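Local coordinates for malate dehydrogenase (Pyrococcus horikoshii, PDB 1V9N), which catalyses the NAD-dependent interconversion of (S)-malate and oxaloacetate, working as a homodimer of the LDH2/MDH2 oxidoreductase family, at residues A186-P191 with G228-L233; E162-T167 with G262-Y267. All coordinates share one frame; numbering follows the deposited sequence.

Overall arrangement
Along the chain, 162-167 comes first, between strands 144-149 and 170-174. Strand 170-174 and its antiparallel neighbour 181-185, the outermost on that side of the mixed sheet within this chain, lead to 186-191, where contact 1 opens. Contact 1 closes a loop without helix or strand at 228-233. Helix 242-258 follows, and 262-267 returns to 162-167 as contact 2, so contact 1 is nested inside the larger loop. The two meet: Thr187 N lies 3.0 Å from Thr167 O, and Arg163 NE reaches Gly228 O, both probable hydrogen bonds. Together they tie this strand and the loops flanking helix 242-258 to the NADPH site, and both touch the second subunit.

Contact 1: A186-P191 with G228-L233; sequences ATSVVP and GALLPL. With NDP (NADPH dihydro-nicotinamide-adenine-dinucleotide phosphate), chain B.
Two backbone hydrogen bonds join 186-191 to 228-233. Leu233 N donates to Thr187 O over 3.0 Å, in the carbonyl plane and on a lone pair; Val189 N donates to Leu231 O, also over 3.0 Å, in the plane with a C=O...N angle of 154°. Water 1 adds a bridge, accepting from Val190 N and donating to Leu231 O at 2.7 Å, so that this carbonyl is gripped twice. Within 186-191, Ser188 OG sits between its backbone N and carbonyl carbon and reaches forward to donate to Val190 O at 2.6 Å, from 63° above the carbonyl plane. The pattern is a single antiparallel bridge, with Ser188 and Pro232 as a non-hydrogen-bonded pair, set between coil segments that leave strand 181-185 and approach helix 242-258. Lys244 of the second subunit reaches into the bend, its NZ hydrogen-bonded to Ala186 O, Ser188 O, Val189 O and the NADPH. Apolar contacts are fewer. Leu230 points toward the turn and crosses Val190 at about a right angle, CD2 lying 4.2 Å from Val190 CG2, and Val189 CG2, anti to its carbonyl carbon, lies 4.3 Å from Leu231 CB. Leu230 CD1 lies against Val190 O, and Val189 CG2 against Pro232 O. The cofactor lies across the turn from 228-233. Ala186 N donates almost straight (175°) to the phosphate oxygen O1N of NADPH at 2.8 Å. Pro191 sets CD 3.2 Å from O2N of the same phosphate, with CG against O2N and ribose carbon C5D; an alanine here, lacking CG and CD, would probably lose this packing.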
loop_
_atom_site.group_PDB
_atom_site.type_symbol
_atom_site.label_atom_id
_atom_site.label_comp_id
_atom_site.label_asym_id
_atom_site.label_seq_id
_atom_site.Cartn_x
_atom_site.Cartn_y
_atom_site.Cartn_z
ATOM N N ALA A 186 -4.876 1.599 -9.049
ATOM C CA ALA A 186 -6.035 0.911 -8.501
ATOM C C ALA A 186 -5.427 -0.363 -7.914
ATOM O O ALA A 186 -4.400 -0.833 -8.403
ATOM C CB ALA A 186 -7.010 0.566 -9.601
ATOM N N THR A 187 -6.032 -0.916 -6.869
ATOM C CA THR A 187 -5.500 -2.133 -6.269
ATOM C C THR A 187 -5.971 -3.384 -7.016
ATOM O O THR A 187 -5.671 -4.518 -6.625
ATOM C CB THR A 187 -5.865 -2.229 -4.767
ATOM O OG1 THR A 187 -7.253 -1.935 -4.582
ATOM C CG2 THR A 187 -5.037 -1.234 -3.965
ATOM N N SER A 188 -6.715 -3.162 -8.092
ATOM C CA SER A 188 -7.191 -4.246 -8.940
ATOM C C SER A 188 -6.218 -4.216 -10.114
ATOM O O SER A 188 -5.489 -3.232 -10.279
ATOM C CB SER A 188 -8.620 -3.966 -9.423
ATOM O OG SER A 188 -8.698 -2.726 -10.110
ATOM N N VAL A 189 -6.177 -5.273 -10.923
ATOM C CA VAL A 189 -5.253 -5.265 -12.054
ATOM C C VAL A 189 -5.508 -4.004 -12.878
ATOM O O VAL A 189 -4.571 -3.314 -13.273
ATOM C CB VAL A 189 -5.418 -6.511 -12.961
ATOM C CG1 VAL A 189 -4.387 -6.465 -14.092
ATOM C CG2 VAL A 189 -5.239 -7.783 -12.147
ATOM N N VAL A 190 -6.779 -3.699 -13.126
ATOM C CA VAL A 190 -7.144 -2.505 -13.886
ATOM C C VAL A 190 -8.446 -1.908 -13.368
ATOM O O VAL A 190 -9.222 -2.579 -12.692
ATOM C CB VAL A 190 -7.322 -2.811 -15.393
ATOM C CG1 VAL A 190 -6.039 -3.397 -15.956
ATOM C CG2 VAL A 190 -8.491 -3.771 -15.602
ATOM N N PRO A 191 -8.695 -0.626 -13.672
ATOM C CA PRO A 191 -9.919 0.054 -13.235
ATOM C C PRO A 191 -11.069 -0.374 -14.139
ATOM O O PRO A 191 -10.852 -0.705 -15.305
ATOM C CB PRO A 191 -9.591 1.536 -13.431
ATOM C CG PRO A 191 -8.100 1.575 -13.494
ATOM C CD PRO A 191 -7.750 0.339 -14.250
ATOM N N GLY A 228 -19.976 -10.090 -14.514
ATOM C CA GLY A 228 -18.566 -10.403 -14.361
ATOM C C GLY A 228 -17.938 -9.597 -13.238
ATOM O O GLY A 228 -18.617 -8.812 -12.576
ATOM N N ALA A 229 -16.641 -9.787 -13.019
ATOM C CA ALA A 229 -15.936 -9.064 -11.967
ATOM C C ALA A 229 -14.461 -8.907 -12.308
ATOM O O ALA A 229 -13.887 -9.728 -13.030
ATOM C CB ALA A 229 -16.089 -9.797 -10.640
ATOM N N LEU A 230 -13.853 -7.844 -11.791
ATOM C CA LEU A 230 -12.438 -7.587 -12.027
ATOM C C LEU A 230 -11.616 -8.442 -11.074
ATOM O O LEU A 230 -12.125 -8.923 -10.059
ATOM C CB LEU A 230 -12.113 -6.105 -11.802
ATOM C CG LEU A 230 -12.712 -5.097 -12.788
ATOM C CD1 LEU A 230 -12.480 -3.676 -12.294
ATOM C CD2 LEU A 230 -12.089 -5.296 -14.159
ATOM N N LEU A 231 -10.348 -8.632 -11.411
ATOM C CA LEU A 231 -9.441 -9.425 -10.591
ATOM C C LEU A 231 -8.532 -8.480 -9.795
ATOM O O LEU A 231 -8.178 -7.404 -10.268
ATOM C CB LEU A 231 -8.597 -10.336 -11.496
ATOM C CG LEU A 231 -8.638 -11.860 -11.299
ATOM C CD1 LEU A 231 -10.067 -12.359 -11.183
ATOM C CD2 LEU A 231 -7.929 -12.530 -12.470
ATOM N N PRO A 232 -8.162 -8.865 -8.563
ATOM C CA PRO A 232 -7.291 -8.013 -7.747
ATOM C C PRO A 232 -5.845 -8.135 -8.212
ATOM O O PRO A 232 -5.465 -9.156 -8.795
ATOM C CB PRO A 232 -7.482 -8.576 -6.347
ATOM C CG PRO A 232 -7.637 -10.043 -6.623
ATOM C CD PRO A 232 -8.583 -10.057 -7.808
ATOM N N LEU A 233 -5.045 -7.101 -7.965
ATOM C CA LEU A 233 -3.640 -7.130 -8.348
ATOM C C LEU A 233 -3.061 -8.465 -7.892
ATOM O O LEU A 233 -3.285 -8.896 -6.764
ATOM C CB LEU A 233 -2.879 -5.976 -7.686
ATOM C CG LEU A 233 -1.376 -5.890 -7.976
ATOM C CD1 LEU A 233 -1.149 -5.764 -9.476
ATOM C CD2 LEU A 233 -0.770 -4.695 -7.239
HETATM P PA NDP B . -1.807 2.507 -14.271
HETATM O O1A NDP B . -2.084 3.344 -15.414
HETATM O O2A NDP B . -1.521 1.034 -14.377
HETATM O O5B NDP B . -0.583 3.225 -13.447
HETATM C C5B NDP B . -0.072 2.663 -12.224
HETATM C C4B NDP B . 1.026 3.636 -11.750
HETATM O O4B NDP B . 2.246 3.091 -12.282
HETATM C C3B NDP B . 0.969 5.064 -12.216
HETATM O O3B NDP B . 1.414 5.911 -11.114
HETATM C C2B NDP B . 1.893 5.178 -13.376
HETATM O O2B NDP B . 2.441 6.476 -13.668
HETATM C C1B NDP B . 2.888 4.109 -13.047
HETATM N N9A NDP B . 3.472 3.403 -14.221
HETATM C C8A NDP B . 2.851 3.009 -15.440
HETATM N N7A NDP B . 3.700 2.383 -16.221
HETATM C C5A NDP B . 4.890 2.344 -15.552
HETATM C C6A NDP B . 6.189 1.811 -15.831
HETATM N N6A NDP B . 6.422 1.177 -16.985
HETATM N N1A NDP B . 7.201 1.949 -14.906
HETATM C C2A NDP B . 6.972 2.595 -13.716
HETATM N N3A NDP B . 5.784 3.125 -13.359
HETATM C C4A NDP B . 4.773 2.967 -14.327
HETATM O O3 NDP B . -2.885 2.631 -13.135
HETATM P PN NDP B . -4.422 2.305 -12.912
HETATM O O1N NDP B . -4.455 1.350 -11.809
HETATM O O2N NDP B . -4.862 1.827 -14.268
HETATM O O5D NDP B . -4.986 3.744 -12.538
HETATM C C5D NDP B . -6.220 4.276 -13.097
HETATM C C4D NDP B . -6.510 5.716 -12.524
HETATM O O4D NDP B . -7.841 5.696 -12.041
HETATM C C3D NDP B . -5.647 6.186 -11.326
HETATM O O3D NDP B . -5.303 7.561 -11.540
HETATM C C2D NDP B . -6.502 5.951 -10.093
HETATM O O2D NDP B . -6.172 6.848 -9.053
HETATM C C1D NDP B . -7.927 6.126 -10.681
HETATM N N1N NDP B . -8.973 5.324 -9.991
HETATM C C2N NDP B . -9.980 6.057 -9.303
HETATM C C3N NDP B . -11.013 5.281 -8.634
HETATM C C7N NDP B . -12.085 5.978 -7.916
HETATM O O7N NDP B . -13.002 5.389 -7.330
HETATM N N7N NDP B . -12.108 7.338 -7.865
HETATM C C4N NDP B . -10.953 3.856 -8.716
HETATM C C5N NDP B . -9.957 3.162 -9.389
HETATM C C6N NDP B . -8.963 3.893 -10.036
HETATM P P2B NDP B . 1.946 7.449 -14.773
HETATM O O1X NDP B . 3.212 7.955 -15.329
HETATM O O2X NDP B . 1.138 8.548 -14.161
HETATM O O3X NDP B . 1.130 6.683 -15.810
HETATM O O HOH W 1 -8.519 -6.266 -12.713
#

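Contact 2: E162-T167 with G262-Y267; sequences ERILGT and GTWSKY. With NDP (NADPH dihydro-nicotinamide-adenine-dinucleotide phosphate), chain B.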
loop_
_atom_site.group_PDB
_atom_site.type_symbol
_atom_site.label_atom_id
_atom_site.label_comp_id
_atom_site.label_asym_id
_atom_site.label_seq_id
_atom_site.Cartn_x
_atom_site.Cartn_y
_atom_site.Cartn_z
ATOM N N GLU A 162 -18.091 -13.018 -6.667
ATOM C CA GLU A 162 -18.972 -11.852 -6.595
ATOM C C GLU A 162 -18.215 -10.532 -6.625
ATOM O O GLU A 162 -17.073 -10.457 -6.178
ATOM C CB GLU A 162 -19.780 -11.861 -5.302
ATOM C CG GLU A 162 -20.844 -12.910 -5.175
ATOM C CD GLU A 162 -21.676 -12.681 -3.928
ATOM O OE1 GLU A 162 -22.272 -11.587 -3.809
ATOM O OE2 GLU A 162 -21.727 -13.577 -3.064
ATOM N N ARG A 163 -18.862 -9.492 -7.145
ATOM C CA ARG A 163 -18.268 -8.163 -7.159
ATOM C C ARG A 163 -18.531 -7.662 -5.745
ATOM O O ARG A 163 -19.663 -7.323 -5.411
ATOM C CB ARG A 163 -18.991 -7.221 -8.121
ATOM C CG ARG A 163 -18.863 -7.508 -9.599
ATOM C CD ARG A 163 -19.532 -6.372 -10.363
ATOM N NE ARG A 163 -19.491 -6.543 -11.812
ATOM C CZ ARG A 163 -19.991 -5.664 -12.674
ATOM N NH1 ARG A 163 -20.569 -4.552 -12.232
ATOM N NH2 ARG A 163 -19.913 -5.891 -13.979
ATOM N N ILE A 164 -17.505 -7.623 -4.907
ATOM C CA ILE A 164 -17.710 -7.155 -3.543
ATOM C C ILE A 164 -16.731 -6.081 -3.104
ATOM O O ILE A 164 -17.080 -5.224 -2.295
ATOM C CB ILE A 164 -17.684 -8.340 -2.543
ATOM C CG1 ILE A 164 -19.063 -9.003 -2.527
ATOM C CG2 ILE A 164 -17.286 -7.869 -1.148
ATOM C CD1 ILE A 164 -19.259 -9.990 -1.416
ATOM N N LEU A 165 -15.516 -6.121 -3.645
ATOM C CA LEU A 165 -14.489 -5.143 -3.296
ATOM C C LEU A 165 -14.400 -4.027 -4.336
ATOM O O LEU A 165 -14.746 -4.221 -5.505
ATOM C CB LEU A 165 -13.128 -5.836 -3.184
ATOM C CG LEU A 165 -13.048 -7.061 -2.265
ATOM C CD1 LEU A 165 -11.669 -7.678 -2.382
ATOM C CD2 LEU A 165 -13.338 -6.658 -0.829
ATOM N N GLY A 166 -13.922 -2.861 -3.913
ATOM C CA GLY A 166 -13.784 -1.753 -4.840
ATOM C C GLY A 166 -12.415 -1.762 -5.496
ATOM O O GLY A 166 -11.524 -2.492 -5.063
ATOM N N THR A 167 -12.244 -0.966 -6.545
ATOM C CA THR A 167 -10.963 -0.887 -7.231
ATOM C C THR A 167 -9.995 -0.049 -6.388
ATOM O O THR A 167 -8.818 0.111 -6.718
ATOM C CB THR A 167 -11.135 -0.306 -8.643
ATOM O OG1 THR A 167 -12.018 0.821 -8.601
ATOM C CG2 THR A 167 -11.721 -1.368 -9.570
ATOM N N GLY A 262 -18.086 5.537 7.880
ATOM C CA GLY A 262 -18.823 5.619 6.629
ATOM C C GLY A 262 -19.292 4.224 6.252
ATOM O O GLY A 262 -20.087 3.626 6.970
ATOM N N THR A 263 -18.821 3.701 5.125
ATOM C CA THR A 263 -19.194 2.347 4.724
ATOM C C THR A 263 -18.141 1.784 3.779
ATOM O O THR A 263 -17.324 2.532 3.238
ATOM C CB THR A 263 -20.589 2.306 4.038
ATOM O OG1 THR A 263 -21.052 0.953 3.999
ATOM C CG2 THR A 263 -20.521 2.836 2.614
ATOM N N TRP A 264 -18.144 0.468 3.584
ATOM C CA TRP A 264 -17.167 -0.124 2.689
ATOM C C TRP A 264 -17.735 -0.345 1.287
ATOM O O TRP A 264 -18.941 -0.236 1.063
ATOM C CB TRP A 264 -16.590 -1.419 3.290
ATOM C CG TRP A 264 -17.580 -2.502 3.575
ATOM C CD1 TRP A 264 -18.560 -2.488 4.515
ATOM C CD2 TRP A 264 -17.674 -3.767 2.910
ATOM N NE1 TRP A 264 -19.263 -3.668 4.483
ATOM C CE2 TRP A 264 -18.738 -4.473 3.505
ATOM C CE3 TRP A 264 -16.955 -4.376 1.872
ATOM C CZ2 TRP A 264 -19.110 -5.759 3.095
ATOM C CZ3 TRP A 264 -17.323 -5.657 1.464
ATOM C CH2 TRP A 264 -18.391 -6.333 2.079
ATOM N N SER A 265 -16.843 -0.626 0.343
ATOM C CA SER A 265 -17.182 -0.807 -1.065
ATOM C C SER A 265 -18.517 -1.446 -1.431
ATOM O O SER A 265 -19.278 -0.890 -2.228
ATOM C CB SER A 265 -16.054 -1.564 -1.755
ATOM O OG SER A 265 -14.864 -0.803 -1.673
ATOM N N LYS A 266 -18.799 -2.609 -0.860
ATOM C CA LYS A 266 -20.038 -3.309 -1.156
ATOM C C LYS A 266 -21.268 -2.408 -1.063
ATOM O O LYS A 266 -22.211 -2.560 -1.834
ATOM C CB LYS A 266 -20.197 -4.504 -0.212
ATOM C CG LYS A 266 -21.444 -5.333 -0.475
ATOM C CD LYS A 266 -21.577 -6.459 0.531
ATOM C CE LYS A 266 -22.908 -7.190 0.362
ATOM N NZ LYS A 266 -23.068 -8.263 1.383
ATOM N N TYR A 267 -21.250 -1.456 -0.134
ATOM C CA TYR A 267 -22.391 -0.573 0.054
ATOM C C TYR A 267 -22.285 0.826 -0.539
ATOM O O TYR A 267 -23.155 1.665 -0.312
ATOM C CB TYR A 267 -22.729 -0.508 1.543
ATOM C CG TYR A 267 -23.150 -1.861 2.069
ATOM C CD1 TYR A 267 -24.432 -2.352 1.831
ATOM C CD2 TYR A 267 -22.240 -2.687 2.730
ATOM C CE1 TYR A 267 -24.800 -3.638 2.233
ATOM C CE2 TYR A 267 -22.594 -3.975 3.135
ATOM C CZ TYR A 267 -23.872 -4.443 2.882
ATOM O OH TYR A 267 -24.224 -5.716 3.266
HETATM P PA NDP B . -1.807 2.507 -14.271
HETATM O O1A NDP B . -2.084 3.344 -15.414
HETATM O O2A NDP B . -1.521 1.034 -14.377
HETATM O O5B NDP B . -0.583 3.225 -13.447
HETATM C C5B NDP B . -0.072 2.663 -12.224
HETATM C C4B NDP B . 1.026 3.636 -11.750
HETATM O O4B NDP B . 2.246 3.091 -12.282
HETATM C C3B NDP B . 0.969 5.064 -12.216
HETATM O O3B NDP B . 1.414 5.911 -11.114
HETATM C C2B NDP B . 1.893 5.178 -13.376
HETATM O O2B NDP B . 2.441 6.476 -13.668
HETATM C C1B NDP B . 2.888 4.109 -13.047
HETATM N N9A NDP B . 3.472 3.403 -14.221
HETATM C C8A NDP B . 2.851 3.009 -15.440
HETATM N N7A NDP B . 3.700 2.383 -16.221
HETATM C C5A NDP B . 4.890 2.344 -15.552
HETATM C C6A NDP B . 6.189 1.811 -15.831
HETATM N N6A NDP B . 6.422 1.177 -16.985
HETATM N N1A NDP B . 7.201 1.949 -14.906
HETATM C C2A NDP B . 6.972 2.595 -13.716
HETATM N N3A NDP B . 5.784 3.125 -13.359
HETATM C C4A NDP B . 4.773 2.967 -14.327
HETATM O O3 NDP B . -2.885 2.631 -13.135
HETATM P PN NDP B . -4.422 2.305 -12.912
HETATM O O1N NDP B . -4.455 1.350 -11.809
HETATM O O2N NDP B . -4.862 1.827 -14.268
HETATM O O5D NDP B . -4.986 3.744 -12.538
HETATM C C5D NDP B . -6.220 4.276 -13.097
HETATM C C4D NDP B . -6.510 5.716 -12.524
HETATM O O4D NDP B . -7.841 5.696 -12.041
HETATM C C3D NDP B . -5.647 6.186 -11.326
HETATM O O3D NDP B . -5.303 7.561 -11.540
HETATM C C2D NDP B . -6.502 5.951 -10.093
HETATM O O2D NDP B . -6.172 6.848 -9.053
HETATM C C1D NDP B . -7.927 6.126 -10.681
HETATM N N1N NDP B . -8.973 5.324 -9.991
HETATM C C2N NDP B . -9.980 6.057 -9.303
HETATM C C3N NDP B . -11.013 5.281 -8.634
HETATM C C7N NDP B . -12.085 5.978 -7.916
HETATM O O7N NDP B . -13.002 5.389 -7.330
HETATM N N7N NDP B . -12.108 7.338 -7.865
HETATM C C4N NDP B . -10.953 3.856 -8.716
HETATM C C5N NDP B . -9.957 3.162 -9.389
HETATM C C6N NDP B . -8.963 3.893 -10.036
HETATM P P2B NDP B . 1.946 7.449 -14.773
HETATM O O1X NDP B . 3.212 7.955 -15.329
HETATM O O2X NDP B . 1.138 8.548 -14.161
HETATM O O3X NDP B . 1.130 6.683 -15.810
#
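Ile164 and Trp264 carry the packing between the loop 162-167, which carries a classic beta bulge, the consecutive residues Ile164 and Leu165 sharing Val155 as their partner, and the turn 262-267, which ends in a 3-10 segment. Ile164 CG2, anti to its backbone N, meets the indole at its edge and near the ring plane, 3.4 Å from Trp264 CZ3, with CH2 a little farther off. The two side chains cross obliquely, and the CG2 methyl does the touching. Beside them Ser265 points toward the other loop, and its OG lies 3.2 Å from Gly166 N. Glycine suits this place, since a beta carbon on Gly166 would clash with that hydroxyl. Lys266 N and Ile164 O come within 3.4 Å, but the angle is too poor for a hydrogen bond. A next layer shapes the turn. Tyr267 N donates to Trp264 O at 2.9 Å, closing the turn that brings Ser265 and Lys266 against 162-167. Trp264 CG lies between its backbone N and carbonyl carbon (chi1 60°), and the ring so placed has one face under Lys266 CB, 3.4 Å above the plane and offset toward the rim. From there the extended lysine chain passes along Tyr267, CG lying over one face of the phenol ring. Ser265 OG is hydrogen-bonded to Asp253 of helix 242-258 and to Asn168, which fixes its rotation. At the dimer interface Lys266 NZ makes a salt bridge with Glu306 of the second subunit, and Tyr267 OH hydrogen-bonds to the same carboxylate. At the far end of 162-167, Thr167 OG1 lies 3.2 Å from C4N of NADPH, the nicotinamide carbon that carries the hydride.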